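Local atomic coordinates of gamma-D-glutamyl-L-lysine dipeptidyl-peptidase (Bacillus cereus ATCC 10987, PDB entry 3H41), a protein that probably hydrolyses the gamma-D-glutamyl-L-lysine bond of murein peptides as a cysteine peptidase, releasing the dipeptide L-Ala-D-Glu. Residues A15-T20 against N58-Q63; S24-D29 against K51-N56. One frame throughout, in Å; residues are numbered along the deposited sequence.

Contact 1 of 2, residues A15-T20 against N58-Q63. With ALA (alanine), chain B.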
ATOM      1  N   ALA A  15       7.255   5.246  -3.661  1.00 11.01           N
ATOM      2  CA  ALA A  15       5.992   4.719  -4.132  1.00 12.19           C
ATOM      3  C   ALA A  15       5.593   5.339  -5.482  1.00 10.57           C
ATOM      4  O   ALA A  15       5.709   6.572  -5.693  1.00 12.63           O
ATOM      5  CB  ALA A  15       4.893   4.855  -3.069  1.00 10.59           C
ATOM      6  N   ALA A  16       5.246   4.455  -6.423  1.00 10.37           N
ATOM      7  CA  ALA A  16       4.734   4.854  -7.741  1.00 12.63           C
ATOM      8  C   ALA A  16       3.212   4.857  -7.735  1.00 10.62           C
ATOM      9  O   ALA A  16       2.579   3.924  -7.281  1.00 14.13           O
ATOM     10  CB  ALA A  16       5.227   3.936  -8.842  1.00 11.84           C
ATOM     11  N   THR A  17       2.641   5.896  -8.337  1.00 12.52           N
ATOM     12  CA  THR A  17       1.203   6.033  -8.451  1.00 10.72           C
ATOM     13  C   THR A  17       0.823   5.640  -9.870  1.00 12.40           C
ATOM     14  O   THR A  17       1.420   6.139 -10.831  1.00 15.27           O
ATOM     15  CB  THR A  17       0.852   7.487  -8.163  1.00 10.43           C
ATOM     16  OG1 THR A  17       1.275   7.784  -6.823  1.00 13.16           O
ATOM     17  CG2 THR A  17      -0.663   7.725  -8.279  1.00 10.14           C
ATOM     18  N   LEU A  18      -0.124   4.707  -9.968  1.00 12.63           N
ATOM     19  CA  LEU A  18      -0.603   4.217 -11.231  1.00 10.94           C
ATOM     20  C   LEU A  18      -1.938   4.887 -11.610  1.00 13.22           C
ATOM     21  O   LEU A  18      -2.867   4.982 -10.799  1.00 14.25           O
ATOM     22  CB  LEU A  18      -0.774   2.700 -11.174  1.00 10.46           C
ATOM     23  CG  LEU A  18       0.545   1.912 -11.382  1.00 15.57           C
ATOM     24  CD1 LEU A  18       1.490   2.097 -10.212  1.00 19.00           C
ATOM     25  CD2 LEU A  18       0.173   0.433 -11.586  1.00 16.52           C
ATOM     26  N   TRP A  19      -2.008   5.310 -12.858  1.00 11.04           N
ATOM     27  CA  TRP A  19      -3.124   6.131 -13.394  1.00 14.02           C
ATOM     28  C   TRP A  19      -4.015   5.267 -14.288  1.00 14.83           C
ATOM     29  O   TRP A  19      -3.532   4.301 -14.871  1.00 14.13           O
ATOM     30  CB  TRP A  19      -2.572   7.348 -14.174  1.00 16.17           C
ATOM     31  CG  TRP A  19      -1.872   8.298 -13.247  1.00 10.04           C
ATOM     32  CD1 TRP A  19      -0.671   8.081 -12.649  1.00 14.97           C
ATOM     33  CD2 TRP A  19      -2.354   9.553 -12.715  1.00 10.71           C
ATOM     34  NE1 TRP A  19      -0.357   9.103 -11.812  1.00 11.73           N
ATOM     35  CE2 TRP A  19      -1.362  10.034 -11.833  1.00 10.84           C
ATOM     36  CE3 TRP A  19      -3.495  10.341 -12.936  1.00 14.73           C
ATOM     37  CZ2 TRP A  19      -1.486  11.257 -11.135  1.00 12.65           C
ATOM     38  CZ3 TRP A  19      -3.628  11.528 -12.242  1.00 11.54           C
ATOM     39  CH2 TRP A  19      -2.618  11.993 -11.364  1.00 17.11           C
ATOM     40  N   THR A  20      -5.296   5.626 -14.403  1.00 14.00           N
ATOM     41  CA  THR A  20      -6.216   4.910 -15.258  1.00 14.74           C
ATOM     42  C   THR A  20      -5.937   5.214 -16.725  1.00 13.64           C
ATOM     43  O   THR A  20      -6.388   4.500 -17.578  1.00 17.90           O
ATOM     44  CB  THR A  20      -7.676   5.298 -14.961  1.00 14.42           C
ATOM     45  OG1 THR A  20      -7.817   6.726 -15.089  1.00 13.99           O
ATOM     46  CG2 THR A  20      -8.059   4.835 -13.550  1.00 10.07           C
ATOM     47  N   ASN A  58     -12.038   9.703 -11.765  1.00 16.46           N
ATOM     48  CA  ASN A  58     -11.551   8.319 -11.926  1.00 14.88           C
ATOM     49  C   ASN A  58     -10.142   8.235 -12.529  1.00 13.69           C
ATOM     50  O   ASN A  58      -9.916   7.695 -13.638  1.00 14.66           O
ATOM     51  CB  ASN A  58     -12.558   7.521 -12.754  1.00 17.17           C
ATOM     52  CG  ASN A  58     -12.266   6.026 -12.764  1.00 21.22           C
ATOM     53  OD1 ASN A  58     -11.736   5.461 -11.800  1.00 16.53           O
ATOM     54  ND2 ASN A  58     -12.631   5.374 -13.867  1.00 19.80           N
ATOM     55  N   LYS A  59      -9.196   8.814 -11.809  1.00 12.29           N
ATOM     56  CA  LYS A  59      -7.847   9.043 -12.324  1.00 10.84           C
ATOM     57  C   LYS A  59      -6.802   7.996 -11.954  1.00 11.98           C
ATOM     58  O   LYS A  59      -5.835   7.846 -12.697  1.00 11.08           O
ATOM     59  CB  LYS A  59      -7.325  10.409 -11.916  1.00 12.32           C
ATOM     60  CG  LYS A  59      -8.021  11.560 -12.633  1.00 13.04           C
ATOM     61  CD  LYS A  59      -7.554  11.626 -14.107  1.00 18.38           C
ATOM     62  CE  LYS A  59      -8.523  12.433 -14.964  1.00 28.47           C
ATOM     63  NZ  LYS A  59      -9.657  11.590 -15.361  1.00 38.40           N
ATOM     64  N   LEU A  60      -6.955   7.371 -10.791  1.00 11.92           N
ATOM     65  CA  LEU A  60      -5.951   6.477 -10.203  1.00 12.29           C
ATOM     66  C   LEU A  60      -6.398   5.028 -10.044  1.00 16.94           C
ATOM     67  O   LEU A  60      -7.578   4.719  -9.875  1.00 15.17           O
ATOM     68  CB  LEU A  60      -5.537   6.987  -8.826  1.00  9.14           C
ATOM     69  CG  LEU A  60      -5.002   8.419  -8.725  1.00 11.35           C
ATOM     70  CD1 LEU A  60      -4.526   8.772  -7.271  1.00 10.02           C
ATOM     71  CD2 LEU A  60      -3.903   8.729  -9.770  1.00  9.10           C
ATOM     72  N   GLU A  61      -5.403   4.151 -10.037  1.00 13.55           N
ATOM     73  CA  GLU A  61      -5.609   2.721  -9.908  1.00 13.87           C
ATOM     74  C   GLU A  61      -5.106   2.199  -8.586  1.00 13.63           C
ATOM     75  O   GLU A  61      -5.849   1.572  -7.851  1.00 12.14           O
ATOM     76  CB  GLU A  61      -4.875   2.012 -11.041  1.00 15.35           C
ATOM     77  CG  GLU A  61      -5.463   2.269 -12.416  1.00 13.77           C
ATOM     78  CD  GLU A  61      -6.752   1.496 -12.671  1.00 20.84           C
ATOM     79  OE1 GLU A  61      -7.419   1.021 -11.709  1.00 15.96           O
ATOM     80  OE2 GLU A  61      -7.101   1.366 -13.863  1.00 26.15           O
ATOM     81  N   THR A  62      -3.822   2.431  -8.308  1.00 11.96           N
ATOM     82  CA  THR A  62      -3.193   1.906  -7.114  1.00 11.98           C
ATOM     83  C   THR A  62      -1.837   2.580  -6.929  1.00 11.97           C
ATOM     84  O   THR A  62      -1.475   3.462  -7.681  1.00 11.66           O
ATOM     85  CB  THR A  62      -3.021   0.370  -7.164  1.00 12.65           C
ATOM     86  OG1 THR A  62      -2.627  -0.125  -5.863  1.00 12.59           O
ATOM     87  CG2 THR A  62      -2.012  -0.032  -8.253  1.00 12.59           C
ATOM     88  N   GLN A  63      -1.112   2.179  -5.908  1.00 11.74           N
ATOM     89  CA  GLN A  63       0.275   2.573  -5.799  1.00 12.64           C
ATOM     90  C   GLN A  63       1.097   1.338  -5.541  1.00 11.59           C
ATOM     91  O   GLN A  63       0.592   0.385  -4.933  1.00 12.99           O
ATOM     92  CB  GLN A  63       0.475   3.565  -4.656  1.00 13.81           C
ATOM     93  CG  GLN A  63      -0.124   4.988  -4.901  1.00 11.77           C
ATOM     94  CD  GLN A  63       0.113   5.892  -3.713  1.00 10.25           C
ATOM     95  OE1 GLN A  63       0.016   5.445  -2.552  1.00 13.05           O
ATOM     96  NE2 GLN A  63       0.476   7.154  -3.977  1.00 11.90           N
TER
HETATM   97  N   ALA B 501      -8.258   0.853  -6.835  1.00 19.96           N
HETATM   98  CA  ALA B 501      -8.640   1.934  -5.823  1.00 24.53           C
HETATM   99  C   ALA B 501     -10.060   1.712  -5.316  1.00 24.79           C
HETATM  100  O   ALA B 501     -10.900   1.151  -6.034  1.00 22.52           O
HETATM  101  CB  ALA B 501      -8.547   3.323  -6.448  1.00 24.67           C
HETATM  102  O   HOH W   1      -8.621   8.633 -16.765  1.00 35.07           O
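Leu-60 packs against three consecutive residues of strand 15-19. Its CB lies 3.9 Å from Leu-18 O. Beyond CG, CD2 lies 3.7 Å from Thr-17 CG2, and CD1 also reaches that methyl, more loosely. CD2 sits as well over a face of the Trp-19 indole, a CH-pi contact 3.4 Å from the centroid of the six-membered ring and 9° off its normal. Leu-60 and Trp-19 run side by side in the same direction. Trp-79 meets the indole edge-to-face.

Gln-63 and Thr-17 form a non-hydrogen-bonded pair. Gln-63 NE2 gives Thr-17 OG1 a nearly straight bond of 3.0 Å (161° at the hydrogen), with the oxygen close to the amide plane. Gln-63 OE1 accepts from Thr-209 N, so both ends of the amide are engaged.

The strands form a two-stranded antiparallel ladder, and helices fill much of the chain between them. Leu-18 N donates to Thr-62 O at 2.9 Å, and Glu-61 N to Leu-18 O at 2.8 Å. Two steps from Thr-17 to Trp-19 match three from Gln-63 to Leu-60. The extra residue is consistent with a beta bulge near Glu-61, a substrate-binding residue. Glu-61 O accepts the amino group of the bound alanine at 2.7 Å. Asp-234 OD1 is also hydrogen-bonded to this alanine, and strand 60-65 lines its pocket. The Glu-61 carboxylate forms a salt bridge to Arg-91, and its OE2 also packs on Thr-20 CG2.

At the other end, Thr-20 OG1 stands between its own backbone N and carbonyl carbon (chi1 56°). It donates to an in-plane lone pair of Asn-58 O at 2.7 Å and accepts from a water. Asn-58 has positive phi and is the C-prime residue of the Schellman motif that ends helix 48-56.

Contact 2 of 2, residues S24-D29 against K51-N56; sequences SLRPID and KLWLTN
Arg-26 lies across one face of the Trp-53 indole. The two side chains slide past each other in opposite directions, and the guanidinium and ring planes are 23° apart. CD makes a CH-pi contact 3.7 Å from the centroid of the six-membered ring, over its face. The closest guanidinium approach is modelled too short to be trusted. Ile-28 CG2 lies over the other face of the guanidinium, toward its rim.

Asp-29 fixes the rotation of this group. The Arg-26 chain bends at chi3 (-65°), which places NE 2.8 Å from Asp-29 OD2 in a bond of 173°. Arg-26 NH2 meets the syn lone pair of Asp-29 OD1 at 2.9 Å. OD2 also takes the backbone N of Arg-26 at 2.8 Å, on its anti lone pair. Arg-26 NH1 donates to Glu-50 O, and Trp-42 NE1 donates to Asp-29 OD1.

Against this gripped part, the contacts of Leu-54 and Ser-24 are sparse. Leu-54 CD2 only brushes Arg-26 NH2 at 3.9 Å. Ser-24 O sits in the plane of the indole, 3.6 Å from Trp-53 CH2. Arg-26 and Trp-53 both keep some exposure to solvent.

A side-on, two-nitrogen Arg-Asp salt bridge, whose arginine lies over a tryptophan face through CD, here joins the loop after strand 15-19 to the last turns of helix 48-56, within the largely helical segment that connects strands 15-19 and 60-65.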
ATOM      1  N   SER A  24      -2.172  11.992 -17.791  1.00 20.18           N
ATOM      2  CA  SER A  24      -3.341  12.619 -17.155  1.00 19.79           C
ATOM      3  C   SER A  24      -2.957  13.483 -15.966  1.00 18.90           C
ATOM      4  O   SER A  24      -3.814  13.841 -15.168  1.00 23.43           O
ATOM      5  CB  SER A  24      -4.315  11.535 -16.688  1.00 21.74           C
ATOM      6  OG  SER A  24      -4.853  10.907 -17.836  1.00 26.47           O
ATOM      7  N   LEU A  25      -1.686  13.831 -15.848  1.00 14.93           N
ATOM      8  CA  LEU A  25      -1.231  14.575 -14.659  1.00 15.05           C
ATOM      9  C   LEU A  25      -1.705  16.022 -14.730  1.00 15.68           C
ATOM     10  O   LEU A  25      -1.686  16.616 -15.793  1.00 15.79           O
ATOM     11  CB  LEU A  25       0.295  14.637 -14.605  1.00 17.56           C
ATOM     12  CG  LEU A  25       1.149  13.396 -14.387  1.00 22.88           C
ATOM     13  CD1 LEU A  25       2.621  13.749 -14.545  1.00 17.65           C
ATOM     14  CD2 LEU A  25       0.924  12.848 -13.021  1.00 16.80           C
ATOM     15  N   ARG A  26      -2.091  16.605 -13.606  1.00 11.80           N
ATOM     16  CA  ARG A  26      -2.108  18.058 -13.467  1.00 10.31           C
ATOM     17  C   ARG A  26      -0.739  18.544 -13.034  1.00 15.21           C
ATOM     18  O   ARG A  26       0.072  17.763 -12.517  1.00 15.89           O
ATOM     19  CB  ARG A  26      -3.105  18.453 -12.384  1.00 11.86           C
ATOM     20  CG  ARG A  26      -4.506  17.976 -12.599  1.00 12.63           C
ATOM     21  CD  ARG A  26      -5.281  18.124 -11.280  1.00 13.03           C
ATOM     22  NE  ARG A  26      -4.747  17.244 -10.253  1.00 11.18           N
ATOM     23  CZ  ARG A  26      -5.303  17.047  -9.068  1.00 11.45           C
ATOM     24  NH1 ARG A  26      -6.406  17.710  -8.711  1.00 10.85           N
ATOM     25  NH2 ARG A  26      -4.752  16.163  -8.240  1.00 14.47           N
ATOM     26  N   PRO A  27      -0.491  19.858 -13.145  1.00 15.12           N
ATOM     27  CA  PRO A  27       0.787  20.371 -12.654  1.00 16.09           C
ATOM     28  C   PRO A  27       1.042  20.059 -11.167  1.00 16.23           C
ATOM     29  O   PRO A  27       2.160  19.755 -10.801  1.00 16.43           O
ATOM     30  CB  PRO A  27       0.685  21.867 -12.900  1.00 17.74           C
ATOM     31  CG  PRO A  27      -0.242  21.990 -14.079  1.00 17.37           C
ATOM     32  CD  PRO A  27      -1.215  20.846 -13.983  1.00 17.60           C
ATOM     33  N   ILE A  28       0.003  20.114 -10.333  1.00 14.61           N
ATOM     34  CA  ILE A  28       0.129  19.767  -8.908  1.00 13.80           C
ATOM     35  C   ILE A  28       0.503  18.291  -8.697  1.00 11.96           C
ATOM     36  O   ILE A  28       0.979  17.944  -7.645  1.00 12.93           O
ATOM     37  CB  ILE A  28      -1.183  20.085  -8.129  1.00 13.31           C
ATOM     38  CG1 ILE A  28      -0.885  20.287  -6.637  1.00 16.22           C
ATOM     39  CG2 ILE A  28      -2.285  19.050  -8.436  1.00 11.24           C
ATOM     40  CD1 ILE A  28      -1.944  21.155  -5.932  1.00 14.91           C
ATOM     41  N   ASP A  29       0.305  17.430  -9.695  1.00 12.25           N
ATOM     42  CA  ASP A  29       0.632  16.014  -9.529  1.00 12.23           C
ATOM     43  C   ASP A  29       2.077  15.635  -9.890  1.00 12.05           C
ATOM     44  O   ASP A  29       2.494  14.479  -9.698  1.00 10.71           O
ATOM     45  CB  ASP A  29      -0.307  15.141 -10.334  1.00 14.22           C
ATOM     46  CG  ASP A  29      -1.727  15.386 -10.004  1.00 15.11           C
ATOM     47  OD1 ASP A  29      -2.048  15.297  -8.797  1.00 11.29           O
ATOM     48  OD2 ASP A  29      -2.490  15.720 -10.945  1.00 11.56           O
ATOM     49  N   LYS A  51      -7.851  16.782  -4.126  1.00 10.14           N
ATOM     50  CA  LYS A  51      -7.793  15.381  -3.744  1.00 10.49           C
ATOM     51  C   LYS A  51      -9.001  14.619  -4.278  1.00 12.76           C
ATOM     52  O   LYS A  51      -8.873  13.484  -4.800  1.00 11.11           O
ATOM     53  CB  LYS A  51      -7.709  15.254  -2.219  1.00 10.29           C
ATOM     54  CG  LYS A  51      -6.372  15.656  -1.641  1.00 13.67           C
ATOM     55  CD  LYS A  51      -6.336  15.473  -0.127  1.00 10.89           C
ATOM     56  CE  LYS A  51      -4.927  15.820   0.424  1.00 12.79           C
ATOM     57  NZ  LYS A  51      -4.993  15.935   1.932  1.00 14.13           N
ATOM     58  N   LEU A  52     -10.178  15.226  -4.160  1.00 12.18           N
ATOM     59  CA  LEU A  52     -11.432  14.554  -4.594  1.00 11.75           C
ATOM     60  C   LEU A  52     -11.490  14.303  -6.085  1.00 12.55           C
ATOM     61  O   LEU A  52     -12.060  13.309  -6.522  1.00 13.53           O
ATOM     62  CB  LEU A  52     -12.676  15.331  -4.147  1.00 10.87           C
ATOM     63  CG  LEU A  52     -12.926  15.333  -2.629  1.00 16.08           C
ATOM     64  CD1 LEU A  52     -14.021  16.339  -2.245  1.00 16.25           C
ATOM     65  CD2 LEU A  52     -13.280  13.906  -2.125  1.00 15.93           C
ATOM     66  N   TRP A  53     -10.877  15.189  -6.865  1.00 12.85           N
ATOM     67  CA  TRP A  53     -10.747  14.984  -8.324  1.00 11.24           C
ATOM     68  C   TRP A  53     -10.137  13.647  -8.729  1.00 11.52           C
ATOM     69  O   TRP A  53     -10.548  13.034  -9.711  1.00 10.76           O
ATOM     70  CB  TRP A  53      -9.893  16.080  -8.901  1.00 11.69           C
ATOM     71  CG  TRP A  53      -9.601  15.996 -10.383  1.00 10.90           C
ATOM     72  CD1 TRP A  53     -10.404  16.469 -11.385  1.00 16.20           C
ATOM     73  CD2 TRP A  53      -8.393  15.525 -11.029  1.00 13.05           C
ATOM     74  NE1 TRP A  53      -9.800  16.313 -12.600  1.00 12.44           N
ATOM     75  CE2 TRP A  53      -8.566  15.730 -12.425  1.00 12.70           C
ATOM     76  CE3 TRP A  53      -7.197  14.956 -10.573  1.00 12.91           C
ATOM     77  CZ2 TRP A  53      -7.572  15.371 -13.386  1.00 13.98           C
ATOM     78  CZ3 TRP A  53      -6.193  14.608 -11.518  1.00 14.23           C
ATOM     79  CH2 TRP A  53      -6.400  14.813 -12.910  1.00 14.84           C
ATOM     80  N   LEU A  54      -9.149  13.201  -7.956  1.00 12.57           N
ATOM     81  CA  LEU A  54      -8.553  11.867  -8.181  1.00 12.79           C
ATOM     82  C   LEU A  54      -9.580  10.749  -8.224  1.00 11.95           C
ATOM     83  O   LEU A  54      -9.509   9.890  -9.110  1.00 13.89           O
ATOM     84  CB  LEU A  54      -7.473  11.587  -7.130  1.00 13.83           C
ATOM     85  CG  LEU A  54      -6.302  12.575  -7.193  1.00 18.69           C
ATOM     86  CD1 LEU A  54      -5.418  12.430  -5.924  1.00 10.36           C
ATOM     87  CD2 LEU A  54      -5.511  12.339  -8.480  1.00  8.91           C
ATOM     88  N   THR A  55     -10.552  10.778  -7.296  1.00 10.65           N
ATOM     89  CA  THR A  55     -11.669   9.843  -7.250  1.00 11.91           C
ATOM     90  C   THR A  55     -12.750  10.182  -8.281  1.00 10.80           C
ATOM     91  O   THR A  55     -13.166   9.345  -9.072  1.00 11.63           O
ATOM     92  CB  THR A  55     -12.373   9.895  -5.851  1.00 11.43           C
ATOM     93  OG1 THR A  55     -11.386   9.671  -4.823  1.00 12.63           O
ATOM     94  CG2 THR A  55     -13.487   8.876  -5.782  1.00 11.83           C
ATOM     95  N   ASN A  56     -13.217  11.427  -8.272  1.00 13.68           N
ATOM     96  CA  ASN A  56     -14.405  11.762  -9.055  1.00 10.83           C
ATOM     97  C   ASN A  56     -14.164  11.811 -10.557  1.00 14.12           C
ATOM     98  O   ASN A  56     -15.080  11.578 -11.325  1.00 13.03           O
ATOM     99  CB  ASN A  56     -15.042  13.042  -8.553  1.00 14.02           C
ATOM    100  CG  ASN A  56     -15.578  12.898  -7.161  1.00 14.22           C
ATOM    101  OD1 ASN A  56     -15.672  11.788  -6.637  1.00 18.03           O
ATOM    102  ND2 ASN A  56     -15.920  14.010  -6.539  1.00 16.84           N
TER

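Contact 2 is nested in the chain loop that contact 1 closes, and their centres are 10 Å apart. Contact 1 is mostly buried and joins two strands beside the ligand. Contact 2 is only partly buried and farther from the centre of the chain. Their chemistry follows their place. Backbone bonds dominate in 15-20 against 58-63, while a charged side chain lying on an aromatic ring carries 24-29 against 51-56. Helix 48-56 is followed, after a short turn, by strand 60-65, and Lys-59 N probably bonds to Leu-54 O at the junction. Trp-19 also bridges the two contacts: its indole packs on Leu-25 and touches Trp-53.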